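Local coordinates for protein putative glutathione S-transferase (Corynebacterium glutamicum, PDB 3M1G) that probably acts as a glutathione transferase of the ECM4-like subfamily, joining a thioredoxin-like N-terminal domain to a helical C-terminal domain, at residues V57-Y62 with E164-F168; R68-H74 with T292-I298; R170-P174 with G341-P345; Y216-W220 with K264-N268; L248-V253 with Y279-F284. One frame throughout, in Å; residues are numbered along the deposited sequence.

How the contacts relate
Contact 2 lies nearest the predicted active site. It holds Cys70, the likely nucleophile, and joins the thioredoxin-like part of the chain to helix 295-305. Contact 5 backs it within the helical domain: the centres are 12 Å apart, and Thr293 OG1 lies 2.8 Å from Tyr249 OH. Contact 4 is in the same domain, its centre 17 Å from that of contact 5. There the second subunit comes within reach, and Cys265 packs near Tyr259, predicted to lower the cysteine pKa. Contacts 1 and 3 lie away from these sites, their centres 17 Å apart; 170-174 closely follows 164-168. Contacts 1 and 4 lie on opposite sides of the chain's centre, their own centres about 40 Å apart.

Contact 1 of 5, residues V57-Y62 with E164-F168; sequences VEAGRY and EWKQF
This apolar loop-to-loop contact joins the link between strands 53-56 and 62-66 to the turn after helix 154-163. Near Val57 the chain is extended; Gly60 turns it with positive phi (75/13). Val57 CA lies 6.4 Å from Trp165 CA, and Ala59 CA lies 8.0 Å from Phe168 CA. A short 3-10 segment ends at Phe168, and Phe168 N bonds to Trp165 O at 2.8 Å. Val57 (m rotamer) points at the other loop. Its CG1 makes a CH-pi contact, 3.7 Å from the centroid of the five-membered Trp165 ring. The loop leads into 62-66, the first strand of the thioredoxin-like sheet, and the indole (Trp165 chi1 m) lies with one face on Val57. At the indole edge, Trp165 CH2 lies 3.4 Å from Glu58 O and 3.9 Å from Tyr62 CD2. Phe168 (m) packs its CE1 3.9 Å from Val57 CG2 and its CE2 4.1 Å from Ala59 CB. Glu58 CB points away; Glu58 OE2 pairs with Arg61 NH1 (2.9 Å, a salt bridge) and Gly42 N.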
# COMPACT_ATOMS: atom_id res chain seq x y z
N VAL A 57 26.64 13.38 33.78
CA VAL A 57 27.22 13.10 32.44
C VAL A 57 28.71 12.76 32.64
O VAL A 57 29.41 13.43 33.42
CB VAL A 57 27.05 14.23 31.45
CG1 VAL A 57 25.55 14.52 31.17
CG2 VAL A 57 27.77 15.51 31.93
N GLU A 58 29.13 11.65 32.05
CA GLU A 58 30.51 11.23 31.98
C GLU A 58 30.65 10.15 30.93
O GLU A 58 29.69 9.44 30.63
CB GLU A 58 31.03 10.72 33.33
CG GLU A 58 30.24 9.58 33.91
CD GLU A 58 30.72 9.16 35.29
OE1 GLU A 58 31.69 8.36 35.39
OE2 GLU A 58 30.08 9.60 36.29
N ALA A 59 31.87 10.03 30.39
CA ALA A 59 32.17 9.08 29.36
C ALA A 59 32.33 7.68 29.96
O ALA A 59 32.88 7.52 31.05
CB ALA A 59 33.50 9.47 28.61
N GLY A 60 31.92 6.68 29.20
CA GLY A 60 32.24 5.30 29.58
C GLY A 60 31.40 4.76 30.74
O GLY A 60 31.76 3.74 31.30
N ARG A 61 30.32 5.43 31.13
CA ARG A 61 29.51 4.92 32.24
C ARG A 61 28.17 4.30 31.77
O ARG A 61 27.67 3.36 32.40
CB ARG A 61 29.21 6.02 33.26
CG ARG A 61 28.49 5.54 34.54
CD ARG A 61 28.49 6.61 35.62
NE ARG A 61 27.72 6.22 36.82
CZ ARG A 61 27.67 6.94 37.94
NH1 ARG A 61 28.31 8.12 38.05
NH2 ARG A 61 26.94 6.52 38.95
N TYR A 62 27.62 4.83 30.69
CA TYR A 62 26.26 4.48 30.27
C TYR A 62 26.20 3.85 28.88
O TYR A 62 27.05 4.11 28.00
CB TYR A 62 25.37 5.73 30.27
CG TYR A 62 25.44 6.54 31.52
CD1 TYR A 62 24.82 6.11 32.68
CD2 TYR A 62 26.19 7.74 31.56
CE1 TYR A 62 24.89 6.85 33.83
CE2 TYR A 62 26.28 8.49 32.68
CZ TYR A 62 25.64 8.05 33.84
OH TYR A 62 25.71 8.80 34.99
N GLU A 164 22.53 18.55 27.81
CA GLU A 164 23.32 18.18 29.01
C GLU A 164 24.70 17.63 28.63
O GLU A 164 25.66 17.77 29.40
CB GLU A 164 22.59 17.12 29.83
CG GLU A 164 21.23 17.59 30.38
CD GLU A 164 21.31 18.87 31.19
OE1 GLU A 164 22.30 19.08 31.98
OE2 GLU A 164 20.37 19.66 31.04
N TRP A 165 24.79 17.03 27.45
CA TRP A 165 26.02 16.34 27.01
C TRP A 165 26.88 17.19 26.10
O TRP A 165 27.82 16.69 25.51
CB TRP A 165 25.64 15.02 26.28
CG TRP A 165 25.16 13.92 27.17
CD1 TRP A 165 23.88 13.70 27.61
CD2 TRP A 165 25.96 12.86 27.72
NE1 TRP A 165 23.84 12.58 28.41
CE2 TRP A 165 25.10 12.04 28.48
CE3 TRP A 165 27.32 12.53 27.65
CZ2 TRP A 165 25.56 10.92 29.17
CZ3 TRP A 165 27.77 11.42 28.32
CH2 TRP A 165 26.90 10.63 29.08
N LYS A 166 26.61 18.49 26.04
CA LYS A 166 27.30 19.41 25.15
C LYS A 166 28.81 19.34 25.15
O LYS A 166 29.46 19.46 24.09
CB LYS A 166 26.95 20.86 25.56
CG LYS A 166 26.11 21.63 24.61
CD LYS A 166 25.58 22.98 25.26
CE LYS A 166 24.27 23.47 24.57
NZ LYS A 166 23.49 24.44 25.42
N GLN A 167 29.41 19.19 26.33
CA GLN A 167 30.88 19.17 26.37
C GLN A 167 31.45 17.89 25.81
O GLN A 167 32.62 17.83 25.58
CB GLN A 167 31.40 19.38 27.80
CG GLN A 167 30.94 20.70 28.42
CD GLN A 167 31.20 21.95 27.55
OE1 GLN A 167 30.34 22.84 27.52
NE2 GLN A 167 32.36 22.04 26.87
N PHE A 168 30.62 16.88 25.56
CA PHE A 168 31.07 15.64 24.95
C PHE A 168 30.72 15.54 23.45
O PHE A 168 31.08 14.57 22.81
CB PHE A 168 30.47 14.43 25.65
CG PHE A 168 30.88 14.30 27.11
CD1 PHE A 168 30.26 15.04 28.08
CD2 PHE A 168 31.89 13.45 27.48
CE1 PHE A 168 30.66 14.96 29.42
CE2 PHE A 168 32.27 13.33 28.81
CZ PHE A 168 31.68 14.10 29.77

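Contact 2 of 5, residues R68-H74 with T292-I298; sequences RACPWAH and TTDFTEI
Each segment runs from a loop into the first turn of a helix, 71-83 and 295-305. Ala69 CA and Ile298 CA approach to 4.1 Å; His74 CA and Thr292 CA are 7.7 Å apart. Both helices are capped by a side chain. Cys70 (t rotamer) is one N-cap, its SG accepting from Ala73 N at 3.5 Å. Asp294 (t) is the other, its OD1 accepting from Glu297 N at 3.1 Å; its OD2 bonds to Asn356 ND2. Cys70, the predicted nucleophile, points away from 292-298. This start of a helix after the first strand is where thioredoxin-fold proteins carry such a cysteine.

Arg68 (chi1 and chi2 m) lies across the second segment, with CG 3.3 Å from Glu297 OE1. Ala69 CB rests 3.6 Å from Glu297 O and 4.0 Å from Ile298 CA. His74 (t) sends NE2 to Thr292 OG1, a 3.0 Å hydrogen bond. Water fills the gap. One molecule links Arg68 NH1 (3.0 Å) to Thr292 O (2.7 Å). Another joins Arg68 O (2.9 Å), Thr292 O (2.8 Å) and Asp294 N (3.0 Å). His74 ND1 bonds to Arg254 NH1, and Thr292 OG1 to Gly288 O. The contact therefore joins the domains partly by close packing and partly through one direct hydrogen bond and bridging waters; the Cys70 side chain takes no part and stays at the head of its helix.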
# COMPACT_ATOMS: atom_id res chain seq x y z
N ARG A 68 16.71 -1.54 16.24
CA ARG A 68 16.61 -0.99 14.87
C ARG A 68 15.18 -0.77 14.41
O ARG A 68 14.90 0.21 13.73
CB ARG A 68 17.29 -1.93 13.87
CG ARG A 68 18.80 -2.04 14.03
CD ARG A 68 19.49 -0.68 13.69
NE ARG A 68 20.94 -0.85 13.71
CZ ARG A 68 21.83 0.12 13.91
NH1 ARG A 68 21.45 1.39 14.13
NH2 ARG A 68 23.13 -0.18 13.93
N ALA A 69 14.27 -1.65 14.78
CA ALA A 69 12.89 -1.58 14.27
C ALA A 69 12.04 -0.49 14.91
O ALA A 69 11.07 -0.03 14.32
CB ALA A 69 12.18 -2.98 14.44
N CYS A 70 12.40 -0.10 16.11
CA CYS A 70 11.55 0.74 16.95
C CYS A 70 11.78 2.22 16.63
O CYS A 70 12.91 2.69 16.73
CB CYS A 70 11.90 0.46 18.44
SG CYS A 70 11.09 1.61 19.61
N PRO A 71 10.72 2.95 16.24
CA PRO A 71 10.89 4.38 15.91
C PRO A 71 11.30 5.29 17.09
O PRO A 71 12.04 6.27 16.91
CB PRO A 71 9.51 4.79 15.37
CG PRO A 71 8.54 3.79 15.98
CD PRO A 71 9.31 2.50 16.10
N TRP A 72 10.82 4.98 18.29
CA TRP A 72 11.16 5.76 19.45
C TRP A 72 12.66 5.62 19.72
O TRP A 72 13.34 6.60 20.00
CB TRP A 72 10.33 5.31 20.65
CG TRP A 72 8.92 5.00 20.33
CD1 TRP A 72 8.35 3.73 20.20
CD2 TRP A 72 7.88 5.94 20.04
NE1 TRP A 72 7.01 3.86 19.85
CE2 TRP A 72 6.69 5.19 19.76
CE3 TRP A 72 7.81 7.32 19.98
CZ2 TRP A 72 5.47 5.79 19.45
CZ3 TRP A 72 6.60 7.93 19.68
CH2 TRP A 72 5.44 7.16 19.41
N ALA A 73 13.17 4.40 19.64
CA ALA A 73 14.59 4.15 19.76
C ALA A 73 15.40 4.78 18.65
O ALA A 73 16.52 5.27 18.88
CB ALA A 73 14.89 2.62 19.82
N HIS A 74 14.84 4.77 17.44
CA HIS A 74 15.52 5.33 16.32
C HIS A 74 15.90 6.81 16.58
O HIS A 74 17.01 7.23 16.25
CB HIS A 74 14.66 5.16 15.04
CG HIS A 74 15.44 5.22 13.76
ND1 HIS A 74 14.84 5.05 12.52
CD2 HIS A 74 16.75 5.45 13.52
CE1 HIS A 74 15.76 5.17 11.57
NE2 HIS A 74 16.93 5.41 12.15
N THR A 292 21.45 4.83 9.79
CA THR A 292 20.97 4.10 10.95
C THR A 292 19.62 3.37 10.66
O THR A 292 18.95 2.86 11.60
CB THR A 292 20.84 5.02 12.15
OG1 THR A 292 19.84 6.03 11.92
CG2 THR A 292 22.22 5.74 12.50
N THR A 293 19.21 3.35 9.38
CA THR A 293 17.90 2.82 8.99
C THR A 293 18.10 1.46 8.32
O THR A 293 18.70 1.38 7.24
CB THR A 293 17.18 3.77 8.02
OG1 THR A 293 17.04 5.05 8.64
CG2 THR A 293 15.77 3.24 7.62
N ASP A 294 17.63 0.40 9.00
CA ASP A 294 17.72 -0.97 8.49
C ASP A 294 16.32 -1.44 8.09
O ASP A 294 15.50 -1.82 8.94
CB ASP A 294 18.35 -1.90 9.53
CG ASP A 294 18.65 -3.32 8.98
OD1 ASP A 294 17.85 -3.79 8.15
OD2 ASP A 294 19.68 -3.94 9.40
N PHE A 295 16.05 -1.38 6.79
CA PHE A 295 14.70 -1.66 6.29
C PHE A 295 14.29 -3.11 6.50
O PHE A 295 13.12 -3.39 6.76
CB PHE A 295 14.56 -1.27 4.83
CG PHE A 295 14.52 0.21 4.59
CD1 PHE A 295 13.40 0.94 4.92
CD2 PHE A 295 15.59 0.87 4.02
CE1 PHE A 295 13.35 2.29 4.68
CE2 PHE A 295 15.56 2.20 3.78
CZ PHE A 295 14.42 2.93 4.11
N THR A 296 15.25 -4.03 6.44
CA THR A 296 14.97 -5.45 6.67
C THR A 296 14.52 -5.71 8.09
O THR A 296 13.54 -6.41 8.30
CB THR A 296 16.17 -6.33 6.32
OG1 THR A 296 16.47 -6.15 4.94
CG2 THR A 296 15.90 -7.84 6.59
N GLU A 297 15.23 -5.14 9.08
CA GLU A 297 14.85 -5.37 10.47
C GLU A 297 13.58 -4.65 10.81
O GLU A 297 12.78 -5.16 11.59
CB GLU A 297 15.97 -4.97 11.44
CG GLU A 297 17.13 -5.95 11.34
CD GLU A 297 18.13 -5.90 12.46
OE1 GLU A 297 17.91 -5.18 13.45
OE2 GLU A 297 19.14 -6.63 12.36
N ILE A 298 13.35 -3.49 10.23
CA ILE A 298 12.05 -2.81 10.41
C ILE A 298 10.90 -3.73 9.92
O ILE A 298 10.00 -4.07 10.70
CB ILE A 298 12.04 -1.44 9.68
CG1 ILE A 298 12.95 -0.44 10.39
CG2 ILE A 298 10.59 -0.87 9.50
CD1 ILE A 298 13.29 0.79 9.54
O HOH W 1 21.29 -3.04 11.19
O HOH W 2 18.76 2.59 14.30
O HOH W 3 16.62 1.24 11.70

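Contact 3 of 5, residues R170-P174 with G341-P345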
# COMPACT_ATOMS: atom_id res chain seq x y z
N ARG A 170 30.93 16.07 19.46
CA ARG A 170 31.95 16.34 18.45
C ARG A 170 32.10 17.85 18.28
O ARG A 170 31.11 18.58 18.24
CB ARG A 170 31.53 15.69 17.10
CG ARG A 170 32.47 15.96 15.91
CD ARG A 170 31.93 15.46 14.53
NE ARG A 170 30.72 16.16 14.10
CZ ARG A 170 29.47 15.74 14.30
NH1 ARG A 170 29.23 14.59 14.94
NH2 ARG A 170 28.46 16.48 13.90
N GLU A 171 33.33 18.34 18.17
CA GLU A 171 33.54 19.77 17.93
C GLU A 171 32.86 20.14 16.59
O GLU A 171 33.05 19.48 15.57
CB GLU A 171 35.05 20.11 17.93
CG GLU A 171 35.37 21.63 18.03
CD GLU A 171 36.79 21.97 17.57
OE1 GLU A 171 37.74 21.29 18.01
OE2 GLU A 171 36.95 22.92 16.77
N GLY A 172 32.05 21.20 16.62
CA GLY A 172 31.30 21.63 15.44
C GLY A 172 29.96 20.91 15.26
O GLY A 172 29.32 21.09 14.23
N ALA A 173 29.53 20.11 16.24
CA ALA A 173 28.23 19.39 16.17
C ALA A 173 27.05 20.35 16.00
O ALA A 173 27.13 21.44 16.45
CB ALA A 173 28.02 18.53 17.45
N PRO A 174 25.94 19.92 15.35
CA PRO A 174 24.87 20.89 15.17
C PRO A 174 24.15 21.23 16.49
O PRO A 174 24.13 20.44 17.43
CB PRO A 174 23.89 20.16 14.23
CG PRO A 174 24.18 18.71 14.42
CD PRO A 174 25.67 18.67 14.65
N GLY A 341 29.46 25.99 8.99
CA GLY A 341 30.52 25.63 9.93
C GLY A 341 30.24 24.37 10.75
O GLY A 341 31.11 23.93 11.51
N VAL A 342 29.05 23.79 10.65
CA VAL A 342 28.80 22.55 11.40
C VAL A 342 29.62 21.40 10.79
O VAL A 342 29.71 21.30 9.61
CB VAL A 342 27.29 22.19 11.43
CG1 VAL A 342 27.05 20.71 11.80
CG2 VAL A 342 26.54 23.14 12.41
N THR A 343 30.22 20.54 11.61
CA THR A 343 30.95 19.38 11.08
C THR A 343 30.02 18.17 10.96
O THR A 343 29.03 18.06 11.66
CB THR A 343 32.09 19.01 12.02
OG1 THR A 343 31.54 18.84 13.33
CG2 THR A 343 33.26 20.16 12.01
N LEU A 344 30.37 17.27 10.04
CA LEU A 344 29.60 16.04 9.77
C LEU A 344 30.08 14.91 10.69
O LEU A 344 31.21 14.95 11.15
CB LEU A 344 29.77 15.65 8.31
CG LEU A 344 29.28 16.69 7.26
CD1 LEU A 344 29.35 16.16 5.81
CD2 LEU A 344 27.83 17.09 7.56
N PRO A 345 29.22 13.93 10.98
CA PRO A 345 29.66 12.81 11.81
C PRO A 345 30.84 12.07 11.21
O PRO A 345 30.95 12.01 10.01
CB PRO A 345 28.43 11.89 11.81
CG PRO A 345 27.28 12.85 11.65
CD PRO A 345 27.79 13.86 10.67
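Arg170 has the most surface covered here. Its side chain reaches along the tail segment 341-345. Arg170 NE donates to Thr343 OG1 at 2.9 Å, and Arg170 NH2 donates to Thr343 O at 2.8 Å. One residue is thus gripped through both its hydroxyl and its carbonyl. Pro345 CA sits over one face of the guanidinium, 3.6 Å from Arg170 NH1. The same Arg170 NH2 also bonds to Leu82 O, at the end of helix 71-83. Thr343 OG1 accepts from the arginine and donates to Glu171 O at 2.8 Å, and Thr343 N donates to Gly172 O at 2.8 Å. The acceptors belong to a type II beta turn from Arg170 to Ala173, closed by Ala173 N to Arg170 O at 3.0 Å. The turn follows helix 154-163, and the other partner is the long extension after helix 295-305. Gly172 takes the positive-phi position (85/8). At these angles a CB would press on Glu171 O and also clash with Thr343 CG2. Val342 covers the other end. Its CA lies 3.2 Å from Gly172 O in a CA-H...O contact, and its CG1 packs 3.8 Å from Pro174 CD. Phe338 lies against Pro174 and Leu344.

Contact 4 of 5, residues Y216-W220 with K264-N268; sequences YKRLW and KCGRN
Trp220 turns one face of its indole to Arg267, whose CB sits 3.6 Å from the centroid of the five-membered ring in a CH-pi contact. The guanidinium follows, with Arg267 CZ 3.3 Å from Trp220 CE3. This is a helix-to-loop contact in the helical C-terminal domain of the GST fold. Residues 216-220 belong to the long helix 209-229. Residues 264-268 lie in the loop between helix 255-259 and helix 274-284. Tyr216 CA and Cys265 CA are 6.4 Å apart; Trp220 CA and Arg267 CA are 7.8 Å apart.

In 264-268 the first residue, Lys264, has positive phi (57/32). The loop then bends in an inverse gamma turn centred on Gly266 (-69/71), closed by Arg267 N to Cys265 O at 2.9 Å. Trp220 (m) and Leu219 (t) both point at the loop. Leu219 CD2 touches Cys265 SG at 3.6 Å. Tyr216 (t) brings its OH to 3.0 Å from Arg267 CB, while Lys264 O lies near its ring plane, 4.1 Å from Tyr216 CD2. In Arg267 (t, t, p), NE bonds to Asn268 OD1 at 2.8 Å, and NH2 forms a salt bridge with Asp224. The second subunit comes in here too; Lys264 NZ bonds to Asn310 of that chain, and Val317 of that chain packs on Tyr216. Cys265 O, which closes the gamma turn, also accepts from Trp220 NE1 at 2.8 Å.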
# COMPACT_ATOMS: atom_id res chain seq x y z
N TYR A 216 -7.67 6.83 11.54
CA TYR A 216 -7.23 7.12 10.18
C TYR A 216 -7.48 8.57 9.81
O TYR A 216 -6.61 9.23 9.20
CB TYR A 216 -7.92 6.15 9.21
CG TYR A 216 -7.80 6.42 7.75
CD1 TYR A 216 -8.58 7.36 7.14
CD2 TYR A 216 -6.93 5.67 6.96
CE1 TYR A 216 -8.54 7.58 5.77
CE2 TYR A 216 -6.84 5.89 5.58
CZ TYR A 216 -7.66 6.84 5.01
OH TYR A 216 -7.63 7.06 3.67
N LYS A 217 -8.67 9.06 10.14
CA LYS A 217 -9.03 10.41 9.85
C LYS A 217 -8.06 11.36 10.54
O LYS A 217 -7.55 12.26 9.91
CB LYS A 217 -10.45 10.70 10.33
CG LYS A 217 -11.06 11.97 9.77
CD LYS A 217 -12.37 12.28 10.52
CE LYS A 217 -13.16 13.42 9.89
NZ LYS A 217 -14.24 13.91 10.85
N ARG A 218 -7.79 11.14 11.82
CA ARG A 218 -6.84 11.97 12.55
C ARG A 218 -5.45 11.96 11.93
O ARG A 218 -4.81 13.00 11.79
CB ARG A 218 -6.77 11.56 14.03
CG ARG A 218 -7.97 12.08 14.85
CD ARG A 218 -7.97 11.51 16.27
NE ARG A 218 -6.79 11.93 17.06
CZ ARG A 218 -6.55 11.52 18.31
NH1 ARG A 218 -7.36 10.65 18.90
NH2 ARG A 218 -5.49 11.94 18.96
N LEU A 219 -4.97 10.78 11.54
CA LEU A 219 -3.64 10.67 10.96
C LEU A 219 -3.53 11.54 9.70
O LEU A 219 -2.55 12.27 9.50
CB LEU A 219 -3.32 9.21 10.63
CG LEU A 219 -2.07 8.91 9.83
CD1 LEU A 219 -0.80 9.29 10.60
CD2 LEU A 219 -2.03 7.41 9.40
N TRP A 220 -4.55 11.48 8.85
CA TRP A 220 -4.47 12.17 7.57
C TRP A 220 -4.69 13.68 7.63
O TRP A 220 -4.14 14.41 6.81
CB TRP A 220 -5.35 11.44 6.49
CG TRP A 220 -4.59 10.21 6.06
CD1 TRP A 220 -4.81 8.92 6.46
CD2 TRP A 220 -3.44 10.18 5.23
NE1 TRP A 220 -3.85 8.10 5.93
CE2 TRP A 220 -3.00 8.84 5.18
CE3 TRP A 220 -2.75 11.15 4.50
CZ2 TRP A 220 -1.92 8.45 4.41
CZ3 TRP A 220 -1.65 10.76 3.75
CH2 TRP A 220 -1.25 9.42 3.72
N LYS A 264 -2.70 -0.48 7.92
CA LYS A 264 -3.85 -0.00 7.13
C LYS A 264 -3.95 1.51 7.08
O LYS A 264 -5.04 2.06 6.95
CB LYS A 264 -5.15 -0.61 7.67
CG LYS A 264 -5.16 -2.17 7.71
CD LYS A 264 -6.54 -2.72 8.05
CE LYS A 264 -6.62 -4.25 7.90
NZ LYS A 264 -5.83 -5.01 8.92
N CYS A 265 -2.81 2.21 7.11
CA CYS A 265 -2.80 3.67 7.14
C CYS A 265 -2.84 4.29 5.72
O CYS A 265 -2.93 5.51 5.58
CB CYS A 265 -1.54 4.18 7.82
SG CYS A 265 -1.46 3.83 9.56
N GLY A 266 -2.75 3.45 4.70
CA GLY A 266 -2.59 3.90 3.31
C GLY A 266 -3.69 4.63 2.56
O GLY A 266 -4.20 4.09 1.58
N ARG A 267 -3.98 5.89 2.91
CA ARG A 267 -4.76 6.74 2.01
C ARG A 267 -3.97 6.95 0.73
O ARG A 267 -4.52 6.96 -0.36
CB ARG A 267 -5.06 8.13 2.56
CG ARG A 267 -6.03 8.91 1.65
CD ARG A 267 -6.22 10.35 2.11
NE ARG A 267 -5.02 11.14 1.79
CZ ARG A 267 -4.82 12.39 2.19
NH1 ARG A 267 -5.69 13.01 2.97
NH2 ARG A 267 -3.70 13.02 1.83
N ASN A 268 -2.67 7.14 0.91
CA ASN A 268 -1.71 7.43 -0.13
C ASN A 268 -0.39 6.91 0.37
O ASN A 268 -0.23 6.74 1.59
CB ASN A 268 -1.51 8.93 -0.30
CG ASN A 268 -2.65 9.60 -0.98
OD1 ASN A 268 -3.38 10.40 -0.36
ND2 ASN A 268 -2.78 9.37 -2.29

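Contact 5 of 5, residues L248-V253 with Y279-F284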
# COMPACT_ATOMS: atom_id res chain seq x y z
N LEU A 248 9.97 13.19 13.71
CA LEU A 248 9.05 12.86 12.61
C LEU A 248 9.62 11.75 11.67
O LEU A 248 8.91 10.82 11.31
CB LEU A 248 8.67 14.11 11.82
CG LEU A 248 7.81 13.92 10.57
CD1 LEU A 248 6.49 13.22 10.91
CD2 LEU A 248 7.59 15.26 9.86
N TYR A 249 10.91 11.85 11.34
CA TYR A 249 11.56 10.92 10.43
C TYR A 249 11.29 9.45 10.70
O TYR A 249 10.97 8.73 9.77
CB TYR A 249 13.06 11.21 10.37
CG TYR A 249 13.87 10.23 9.59
CD1 TYR A 249 14.03 10.36 8.23
CD2 TYR A 249 14.49 9.17 10.23
CE1 TYR A 249 14.80 9.44 7.52
CE2 TYR A 249 15.25 8.26 9.53
CZ TYR A 249 15.39 8.40 8.17
OH TYR A 249 16.17 7.49 7.49
N PRO A 250 11.39 9.00 11.96
CA PRO A 250 11.22 7.57 12.19
C PRO A 250 9.84 7.03 11.78
O PRO A 250 9.74 5.86 11.39
CB PRO A 250 11.46 7.42 13.70
CG PRO A 250 12.42 8.57 14.03
CD PRO A 250 11.85 9.70 13.18
N THR A 251 8.80 7.86 11.88
CA THR A 251 7.48 7.47 11.41
C THR A 251 7.42 7.45 9.87
O THR A 251 6.98 6.46 9.27
CB THR A 251 6.36 8.37 12.01
OG1 THR A 251 6.38 8.22 13.44
CG2 THR A 251 4.97 7.85 11.53
N LEU A 252 7.91 8.50 9.24
CA LEU A 252 7.85 8.61 7.77
C LEU A 252 8.66 7.54 7.06
O LEU A 252 8.20 6.98 6.05
CB LEU A 252 8.26 9.99 7.28
CG LEU A 252 7.38 11.18 7.65
CD1 LEU A 252 8.00 12.48 7.04
CD2 LEU A 252 5.91 11.01 7.25
N VAL A 253 9.84 7.22 7.60
CA VAL A 253 10.72 6.24 6.99
C VAL A 253 10.21 4.79 7.07
O VAL A 253 10.63 3.93 6.28
CB VAL A 253 12.14 6.38 7.52
CG1 VAL A 253 12.31 5.65 8.89
CG2 VAL A 253 13.15 5.91 6.48
N TYR A 279 11.10 15.94 1.47
CA TYR A 279 11.63 16.04 2.85
C TYR A 279 12.20 14.72 3.37
O TYR A 279 13.30 14.68 3.91
CB TYR A 279 10.51 16.58 3.73
CG TYR A 279 10.66 16.52 5.24
CD1 TYR A 279 11.29 17.52 5.93
CD2 TYR A 279 10.12 15.45 5.97
CE1 TYR A 279 11.38 17.48 7.31
CE2 TYR A 279 10.20 15.41 7.35
CZ TYR A 279 10.84 16.44 8.01
OH TYR A 279 10.93 16.44 9.38
N LEU A 280 11.46 13.64 3.20
CA LEU A 280 11.92 12.33 3.62
C LEU A 280 13.21 11.91 2.96
O LEU A 280 14.13 11.39 3.61
CB LEU A 280 10.83 11.27 3.43
CG LEU A 280 11.16 9.81 3.83
CD1 LEU A 280 11.70 9.68 5.26
CD2 LEU A 280 9.91 8.87 3.56
N ARG A 281 13.32 12.13 1.66
CA ARG A 281 14.55 11.79 0.95
C ARG A 281 15.75 12.64 1.42
O ARG A 281 16.87 12.12 1.59
CB ARG A 281 14.34 11.94 -0.56
CG ARG A 281 13.51 10.78 -1.15
CD ARG A 281 13.26 10.98 -2.61
NE ARG A 281 12.33 12.07 -2.86
CZ ARG A 281 12.05 12.56 -4.07
NH1 ARG A 281 11.14 13.51 -4.19
NH2 ARG A 281 12.66 12.09 -5.15
N ASP A 282 15.51 13.94 1.59
CA ASP A 282 16.52 14.94 2.05
C ASP A 282 17.09 14.47 3.40
O ASP A 282 18.29 14.35 3.58
CB ASP A 282 15.77 16.29 2.13
CG ASP A 282 16.67 17.52 2.42
OD1 ASP A 282 17.89 17.42 2.49
OD2 ASP A 282 16.09 18.62 2.53
N LEU A 283 16.23 14.13 4.34
CA LEU A 283 16.66 13.60 5.64
C LEU A 283 17.37 12.26 5.51
O LEU A 283 18.46 12.06 6.08
CB LEU A 283 15.47 13.46 6.58
CG LEU A 283 14.78 14.74 7.07
CD1 LEU A 283 13.64 14.36 8.01
CD2 LEU A 283 15.81 15.70 7.77
N PHE A 284 16.78 11.32 4.76
CA PHE A 284 17.37 10.00 4.59
C PHE A 284 18.81 10.09 4.12
O PHE A 284 19.67 9.38 4.61
CB PHE A 284 16.56 9.12 3.62
CG PHE A 284 17.13 7.73 3.45
CD1 PHE A 284 18.13 7.48 2.51
CD2 PHE A 284 16.69 6.68 4.26
CE1 PHE A 284 18.71 6.20 2.38
CE2 PHE A 284 17.23 5.39 4.13
CZ PHE A 284 18.25 5.16 3.18
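Two buried helices cross steeply here. The axes of 248-253 and 279-284 come within 10.4 Å, at a signed angle of -111°. The CA atoms of Leu252 and Leu280 are the nearest pair, 6.9 Å apart. Leu280 is the main bump. Its CD1 fills a hollow walled by Tyr249 CD1 (3.8 Å), Leu252 CB (4.0 Å) and Val253 CB (4.0 Å), and its CD2 lies 3.6 Å from Leu252 O. In return the Tyr249 ring (t rotamer) slides into a gap on the other helix. It meets Leu280 CD1 on one flank and Leu283 CB (3.8 Å from Tyr249 CD1) on another, while Tyr249 OH reaches within 3.4 Å of Phe284 CD2. Leu252 CD1 abuts the edge of the Tyr279 ring, 3.7 Å from CE2. Leu248 CD2 lies beside the same ring, 3.6 Å from Tyr279 CE2. Val253 CG2 meets the edge of Phe284, 4.2 Å from CD2.

Pro250 kinks the first helix and faces away, onto Pro71 and His74 of helix 71-83. The contact is thus part of the core of the helical C-terminal domain. It is held by apolar packing, and the two tyrosine hydroxyls find polar partners outside it: Tyr249 OH bonds to Thr293 and Tyr279 OH to Asp245. The rings can therefore be buried without stranding their oxygens.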